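Local coordinates for multifunctional non-homologous end joining DNA repair protein LigD (Mycobacterium tuberculosis, PDB 2IRU), which probably repairs DNA double-strand breaks together with Ku by non-homologous end joining, its polymerase domain, the part in this structure, probably filling gaps before ligation, at residues Ala242-Arg247 and Ala255-Trp260; Ala267-Gln270 and Asp274-Leu277. All coordinates share one frame; numbering follows the deposited sequence.

Interaction 1. Residues Ala242-Arg247 and Ala255-Trp260; sequences APYSLR and AAPRTW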
ATOM      1  N   ALA A 242       1.833   0.255   0.757  1.00 10.02           N
ATOM      2  CA  ALA A 242       1.558   1.551   0.154  1.00 10.41           C
ATOM      3  C   ALA A 242       1.876   1.604  -1.329  1.00 10.78           C
ATOM      4  O   ALA A 242       2.888   1.062  -1.757  1.00  9.83           O
ATOM      5  CB  ALA A 242       2.307   2.612   0.868  1.00 11.12           C
ATOM      6  N   PRO A 243       1.026   2.306  -2.118  1.00 11.82           N
ATOM      7  CA  PRO A 243       1.416   2.489  -3.511  1.00 11.20           C
ATOM      8  C   PRO A 243       2.857   3.064  -3.597  1.00 10.35           C
ATOM      9  O   PRO A 243       3.232   3.947  -2.785  1.00  9.97           O
ATOM     10  CB  PRO A 243       0.411   3.513  -4.036  1.00 10.54           C
ATOM     11  CG  PRO A 243      -0.840   3.266  -3.190  1.00 13.18           C
ATOM     12  CD  PRO A 243      -0.275   2.936  -1.806  1.00 11.88           C
ATOM     13  N   TYR A 244       3.598   2.566  -4.581  1.00 10.61           N
ATOM     14  CA  TYR A 244       5.026   2.915  -4.805  1.00 10.15           C
ATOM     15  C   TYR A 244       6.033   2.296  -3.819  1.00 10.60           C
ATOM     16  O   TYR A 244       7.243   2.398  -4.037  1.00 11.57           O
ATOM     17  CB  TYR A 244       5.241   4.413  -4.873  1.00 10.88           C
ATOM     18  CG  TYR A 244       4.451   5.055  -5.988  1.00  9.08           C
ATOM     19  CD1 TYR A 244       4.922   4.977  -7.314  1.00 11.06           C
ATOM     20  CD2 TYR A 244       3.271   5.773  -5.726  1.00 10.41           C
ATOM     21  CE1 TYR A 244       4.219   5.579  -8.363  1.00 14.02           C
ATOM     22  CE2 TYR A 244       2.548   6.387  -6.784  1.00 12.29           C
ATOM     23  CZ  TYR A 244       3.042   6.277  -8.089  1.00 13.33           C
ATOM     24  OH  TYR A 244       2.395   6.843  -9.138  1.00 13.92           O
ATOM     25  N   SER A 245       5.536   1.627  -2.776  1.00  9.86           N
ATOM     26  CA  SER A 245       6.484   0.899  -1.898  1.00  9.82           C
ATOM     27  C   SER A 245       7.182  -0.212  -2.666  1.00 10.23           C
ATOM     28  O   SER A 245       6.556  -0.922  -3.490  1.00  9.26           O
ATOM     29  CB  SER A 245       5.752   0.256  -0.704  1.00  9.71           C
ATOM     30  OG  SER A 245       6.694  -0.393   0.180  1.00 10.05           O
ATOM     31  N   LEU A 246       8.457  -0.404  -2.354  1.00  8.93           N
ATOM     32  CA  LEU A 246       9.182  -1.607  -2.777  1.00  9.34           C
ATOM     33  C   LEU A 246       8.570  -2.784  -2.019  1.00  9.54           C
ATOM     34  O   LEU A 246       7.887  -2.590  -0.976  1.00  9.81           O
ATOM     35  CB  LEU A 246      10.675  -1.495  -2.390  1.00 10.79           C
ATOM     36  CG  LEU A 246      11.505  -0.528  -3.232  1.00 12.01           C
ATOM     37  CD1 LEU A 246      12.839  -0.235  -2.587  1.00 13.14           C
ATOM     38  CD2 LEU A 246      11.773  -1.120  -4.600  1.00 16.74           C
ATOM     39  N   ARG A 247       8.882  -3.971  -2.519  1.00  9.97           N
ATOM     40  CA  ARG A 247       8.550  -5.221  -1.844  1.00 10.21           C
ATOM     41  C   ARG A 247       9.824  -5.947  -1.456  1.00 11.04           C
ATOM     42  O   ARG A 247      10.820  -5.984  -2.221  1.00 10.41           O
ATOM     43  CB  ARG A 247       7.715  -6.129  -2.758  1.00  9.95           C
ATOM     44  CG  ARG A 247       6.395  -5.507  -3.270  1.00 11.24           C
ATOM     45  CD  ARG A 247       5.543  -4.913  -2.146  1.00 13.22           C
ATOM     46  NE  ARG A 247       5.298  -5.830  -1.053  1.00 14.34           N
ATOM     47  CZ  ARG A 247       4.192  -6.554  -0.915  1.00 19.33           C
ATOM     48  NH1 ARG A 247       3.196  -6.448  -1.796  1.00 19.27           N
ATOM     49  NH2 ARG A 247       4.051  -7.340   0.146  1.00 21.60           N
ATOM     50  N   ALA A 255       4.656  -1.890  -5.457  1.00  9.01           N
ATOM     51  CA  ALA A 255       3.205  -1.741  -5.494  1.00 10.33           C
ATOM     52  C   ALA A 255       2.897  -0.639  -6.540  1.00 10.69           C
ATOM     53  O   ALA A 255       2.860   0.579  -6.210  1.00 10.99           O
ATOM     54  CB  ALA A 255       2.714  -1.400  -4.083  1.00 10.03           C
ATOM     55  N   ALA A 256       2.728  -1.042  -7.804  1.00  9.47           N
ATOM     56  CA  ALA A 256       2.804  -0.092  -8.936  1.00  9.00           C
ATOM     57  C   ALA A 256       1.409   0.273  -9.478  1.00 10.36           C
ATOM     58  O   ALA A 256       0.685  -0.641  -9.917  1.00 10.39           O
ATOM     59  CB  ALA A 256       3.659  -0.647 -10.090  1.00  9.34           C
ATOM     60  N   PRO A 257       1.052   1.584  -9.489  1.00 11.84           N
ATOM     61  CA  PRO A 257      -0.204   1.947 -10.172  1.00 11.50           C
ATOM     62  C   PRO A 257      -0.171   1.589 -11.648  1.00 11.81           C
ATOM     63  O   PRO A 257       0.882   1.737 -12.334  1.00 12.32           O
ATOM     64  CB  PRO A 257      -0.287   3.481 -10.014  1.00 11.93           C
ATOM     65  CG  PRO A 257       0.508   3.785  -8.793  1.00 12.22           C
ATOM     66  CD  PRO A 257       1.677   2.756  -8.852  1.00 11.64           C
ATOM     67  N   ARG A 258      -1.332   1.131 -12.133  1.00 11.41           N
ATOM     68  CA  ARG A 258      -1.491   0.727 -13.533  1.00 12.68           C
ATOM     69  C   ARG A 258      -2.712   1.421 -14.130  1.00 13.69           C
ATOM     70  O   ARG A 258      -3.571   1.950 -13.399  1.00 13.76           O
ATOM     71  CB  ARG A 258      -1.680  -0.800 -13.659  1.00 12.60           C
ATOM     72  CG  ARG A 258      -0.656  -1.645 -12.871  1.00 14.39           C
ATOM     73  CD  ARG A 258       0.802  -1.366 -13.268  1.00 14.82           C
ATOM     74  NE  ARG A 258       1.202  -2.023 -14.520  1.00 15.42           N
ATOM     75  CZ  ARG A 258       1.685  -3.267 -14.604  1.00 16.22           C
ATOM     76  NH1 ARG A 258       1.808  -4.036 -13.520  1.00 13.61           N
ATOM     77  NH2 ARG A 258       2.053  -3.753 -15.785  1.00 19.49           N
ATOM     78  N   THR A 259      -2.752   1.440 -15.460  1.00 13.42           N
ATOM     79  CA  THR A 259      -3.996   1.773 -16.179  1.00 14.67           C
ATOM     80  C   THR A 259      -4.884   0.525 -16.343  1.00 14.43           C
ATOM     81  O   THR A 259      -4.405  -0.630 -16.329  1.00 14.26           O
ATOM     82  CB  THR A 259      -3.710   2.356 -17.573  1.00 15.06           C
ATOM     83  OG1 THR A 259      -3.191   1.323 -18.410  1.00 16.95           O
ATOM     84  CG2 THR A 259      -2.691   3.506 -17.509  1.00 15.70           C
ATOM     85  N   TRP A 260      -6.174   0.763 -16.552  1.00 15.20           N
ATOM     86  CA  TRP A 260      -7.096  -0.349 -16.800  1.00 15.91           C
ATOM     87  C   TRP A 260      -6.682  -1.120 -18.071  1.00 16.29           C
ATOM     88  O   TRP A 260      -6.712  -2.352 -18.087  1.00 16.74           O
ATOM     89  CB  TRP A 260      -8.536   0.162 -16.825  1.00 16.23           C
ATOM     90  CG  TRP A 260      -9.022   0.401 -15.406  1.00 15.94           C
ATOM     91  CD1 TRP A 260      -9.124   1.609 -14.755  1.00 15.54           C
ATOM     92  CD2 TRP A 260      -9.405  -0.600 -14.452  1.00 16.98           C
ATOM     93  NE1 TRP A 260      -9.572   1.422 -13.460  1.00 15.70           N
ATOM     94  CE2 TRP A 260      -9.748   0.074 -13.248  1.00 16.07           C
ATOM     95  CE3 TRP A 260      -9.515  -2.002 -14.503  1.00 14.74           C
ATOM     96  CZ2 TRP A 260     -10.204  -0.608 -12.106  1.00 16.75           C
ATOM     97  CZ3 TRP A 260      -9.953  -2.684 -13.353  1.00 15.33           C
ATOM     98  CH2 TRP A 260     -10.273  -1.983 -12.171  1.00 15.30           C
TER
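Y244 and S245 meet A255 through a pair of backbone hydrogen bonds, and a type II beta turn from A242 to S245 sets up the pairing. The turn is closed by S245 N bonding to A242 O at 2.9 Å. Across the contact Y244 N donates to A255 O at 2.7 Å. A255 N returns a bond to S245 O at 2.9 Å. Both N-H...O angles are 164°. The loop after strand 240-241 is thereby tied to strand 253-257 in the buried interior of the primase-polymerase domain.

The A255 methyl points into the turn, where CB lies 3.4 Å from A242 O. Y244 starts out in the other direction, but its ring end comes back to P257. With CG anti to the carbonyl carbon (chi1 -60°), the ring lies against the proline. The two side chains cross at about a right angle. P257 CD sits over one ring face, offset toward the rim, in a CH-pi contact 4.0 Å from the Y244 ring centroid. The tyrosine OH bonds to D285, while V42 and M43 of helix 29-47 and V276 and I280 of helix 273-283 also touch Y244.

R247, a substrate-binding residue by similarity, ends the first segment; its NE makes a salt bridge to E112 and its NH1 bonds to S175 O. The S245 hydroxyl, which also bonds to V113 N, reaches along its own segment: OG donates to a lone pair of L246 O at 2.8 Å.

Interaction 2. Residues Ala267-Gln270 and Asp274-Leu277; sequences ALRQ and DEVL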
ATOM      1  N   ALA A 267       0.120 -10.840 -20.775  1.00 22.19           N
ATOM      2  CA  ALA A 267       1.487 -10.886 -20.262  1.00 22.04           C
ATOM      3  C   ALA A 267       1.683  -9.940 -19.083  1.00 22.08           C
ATOM      4  O   ALA A 267       2.826  -9.613 -18.758  1.00 22.15           O
ATOM      5  CB  ALA A 267       2.480 -10.528 -21.359  1.00 22.02           C
ATOM      6  N   LEU A 268       0.590  -9.483 -18.466  1.00 21.84           N
ATOM      7  CA  LEU A 268       0.702  -8.599 -17.304  1.00 21.28           C
ATOM      8  C   LEU A 268       1.611  -9.221 -16.249  1.00 20.74           C
ATOM      9  O   LEU A 268       1.515 -10.405 -15.913  1.00 20.23           O
ATOM     10  CB  LEU A 268      -0.661  -8.222 -16.696  1.00 22.29           C
ATOM     11  CG  LEU A 268      -0.631  -7.235 -15.500  1.00 22.67           C
ATOM     12  CD1 LEU A 268      -0.621  -5.781 -15.936  1.00 24.31           C
ATOM     13  CD2 LEU A 268      -1.805  -7.435 -14.589  1.00 25.81           C
ATOM     14  N   ARG A 269       2.529  -8.408 -15.750  1.00 19.94           N
ATOM     15  CA  ARG A 269       3.428  -8.854 -14.716  1.00 19.21           C
ATOM     16  C   ARG A 269       3.676  -7.729 -13.736  1.00 17.97           C
ATOM     17  O   ARG A 269       3.303  -6.580 -13.984  1.00 17.42           O
ATOM     18  CB  ARG A 269       4.752  -9.288 -15.322  1.00 19.35           C
ATOM     19  CG  ARG A 269       5.385  -8.216 -16.163  1.00 20.86           C
ATOM     20  CD  ARG A 269       6.804  -8.583 -16.518  1.00 23.76           C
ATOM     21  NE  ARG A 269       7.419  -7.558 -17.351  1.00 25.00           N
ATOM     22  CZ  ARG A 269       7.922  -6.404 -16.912  1.00 25.17           C
ATOM     23  NH1 ARG A 269       7.893  -6.063 -15.606  1.00 22.08           N
ATOM     24  NH2 ARG A 269       8.455  -5.573 -17.808  1.00 27.97           N
ATOM     25  N   GLN A 270       4.323  -8.074 -12.629  1.00 16.62           N
ATOM     26  CA  GLN A 270       4.697  -7.072 -11.625  1.00 14.59           C
ATOM     27  C   GLN A 270       5.820  -6.189 -12.189  1.00 14.75           C
ATOM     28  O   GLN A 270       6.641  -6.672 -12.997  1.00 16.23           O
ATOM     29  CB  GLN A 270       5.175  -7.775 -10.359  1.00 14.81           C
ATOM     30  CG  GLN A 270       4.153  -8.741  -9.777  1.00 12.99           C
ATOM     31  CD  GLN A 270       2.850  -8.048  -9.385  1.00 14.00           C
ATOM     32  OE1 GLN A 270       2.833  -6.858  -9.032  1.00 13.84           O
ATOM     33  NE2 GLN A 270       1.747  -8.805  -9.444  1.00 13.71           N
ATOM     34  N   ASP A 274      12.919   0.223 -11.184  1.00 13.55           N
ATOM     35  CA  ASP A 274      13.451   1.007 -12.303  1.00 14.29           C
ATOM     36  C   ASP A 274      12.371   1.353 -13.336  1.00 13.82           C
ATOM     37  O   ASP A 274      12.323   2.488 -13.828  1.00 13.58           O
ATOM     38  CB  ASP A 274      14.657   0.322 -12.927  1.00 15.10           C
ATOM     39  CG  ASP A 274      14.343  -1.078 -13.409  1.00 18.04           C
ATOM     40  OD1 ASP A 274      14.077  -1.971 -12.569  1.00 20.62           O
ATOM     41  OD2 ASP A 274      14.375  -1.284 -14.632  1.00 24.07           O
ATOM     42  N   GLU A 275      11.471   0.408 -13.585  1.00 13.31           N
ATOM     43  CA  GLU A 275      10.364   0.636 -14.511  1.00 14.44           C
ATOM     44  C   GLU A 275       9.389   1.681 -13.968  1.00 13.79           C
ATOM     45  O   GLU A 275       8.861   2.535 -14.721  1.00 14.06           O
ATOM     46  CB  GLU A 275       9.630  -0.685 -14.771  1.00 13.68           C
ATOM     47  CG  GLU A 275      10.476  -1.798 -15.375  1.00 15.86           C
ATOM     48  CD  GLU A 275       9.646  -3.040 -15.613  1.00 17.55           C
ATOM     49  OE1 GLU A 275       9.385  -3.778 -14.635  1.00 17.17           O
ATOM     50  OE2 GLU A 275       9.259  -3.286 -16.799  1.00 23.87           O
ATOM     51  N   VAL A 276       9.159   1.628 -12.655  1.00 13.92           N
ATOM     52  CA  VAL A 276       8.235   2.578 -12.006  1.00 14.02           C
ATOM     53  C   VAL A 276       8.762   3.997 -12.175  1.00 13.13           C
ATOM     54  O   VAL A 276       7.997   4.937 -12.475  1.00 13.22           O
ATOM     55  CB  VAL A 276       8.029   2.203 -10.526  1.00 14.45           C
ATOM     56  CG1 VAL A 276       7.294   3.331  -9.764  1.00 16.10           C
ATOM     57  CG2 VAL A 276       7.246   0.848 -10.457  1.00 15.31           C
ATOM     58  N   LEU A 277      10.064   4.169 -11.982  1.00 13.56           N
ATOM     59  CA  LEU A 277      10.681   5.492 -12.170  1.00 12.73           C
ATOM     60  C   LEU A 277      10.469   6.033 -13.599  1.00 13.80           C
ATOM     61  O   LEU A 277      10.121   7.208 -13.800  1.00 14.39           O
ATOM     62  CB  LEU A 277      12.154   5.388 -11.815  1.00 13.39           C
ATOM     63  CG  LEU A 277      12.429   5.292 -10.296  1.00 11.79           C
ATOM     64  CD1 LEU A 277      13.963   5.066 -10.092  1.00 12.67           C
ATOM     65  CD2 LEU A 277      11.980   6.542  -9.468  1.00 15.27           C
TER
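R269 and E275 form a bidentate, end-on salt bridge between the loop before strand 271-272 and helix 273-283. The contact is small and lies at the surface of the primase-polymerase domain. The two side chains approach from opposite directions. Their CA atoms stay far apart, so the reach is made by the side chains. R269 places CG between its backbone N and carbonyl carbon, then runs extended from CG to NE. E275 leaves the helix toward the loop and is extended beyond CG.

The guanidinium and carboxylate planes are only 18° apart, and the carboxylate lies at the guanidinium edge. R269 NH1 donates to E275 OE1 at 2.9 Å, and R269 NH2 donates to E275 OE2 at 2.6 Å. Each oxygen uses its syn lone pair. The bonds are nearly straight, with N-H...O angles of 166° and 169°. Two bonds of this kind, side by side, fix the rotation of both flat groups.

E275 OE1 has a second partner in S272 N, just before the helix. The glutamate thus joins the arginine to the chain that links the two segments. Q270 adds little surface here. Its side chain is engaged with the substrate site, where OE1 accepts a bond from G176 N, a residue assigned to substrate binding by similarity. Its backbone does take part: R269 NH1 donates to Q270 O at 3.0 Å, with the donor tilted from the carbonyl plane. R269 NH1 is therefore held by two oxygens, Q270 O and E275 OE1.

In the fold
The two contacts follow one another along the chain, with centres about 9 Å apart. Interaction 1 is buried, its centre about 7 Å from the centre of the chain; interaction 2 is at the surface, its centre about 16 Å out. They touch directly. R258 NH1 probably bonds to R269 O at 3.0 Å, and V276 CG1 packs on Y244 CD1 at 3.8 Å. V276 CG2 also lies 3.9 Å from A256 CB, so helix 273-283 rests on both segments of interaction 1. Both contacts border the substrate site inferred by similarity: R247 belongs to it, and the nearest atoms of the Q270 and R247 side chains are about 7 Å apart.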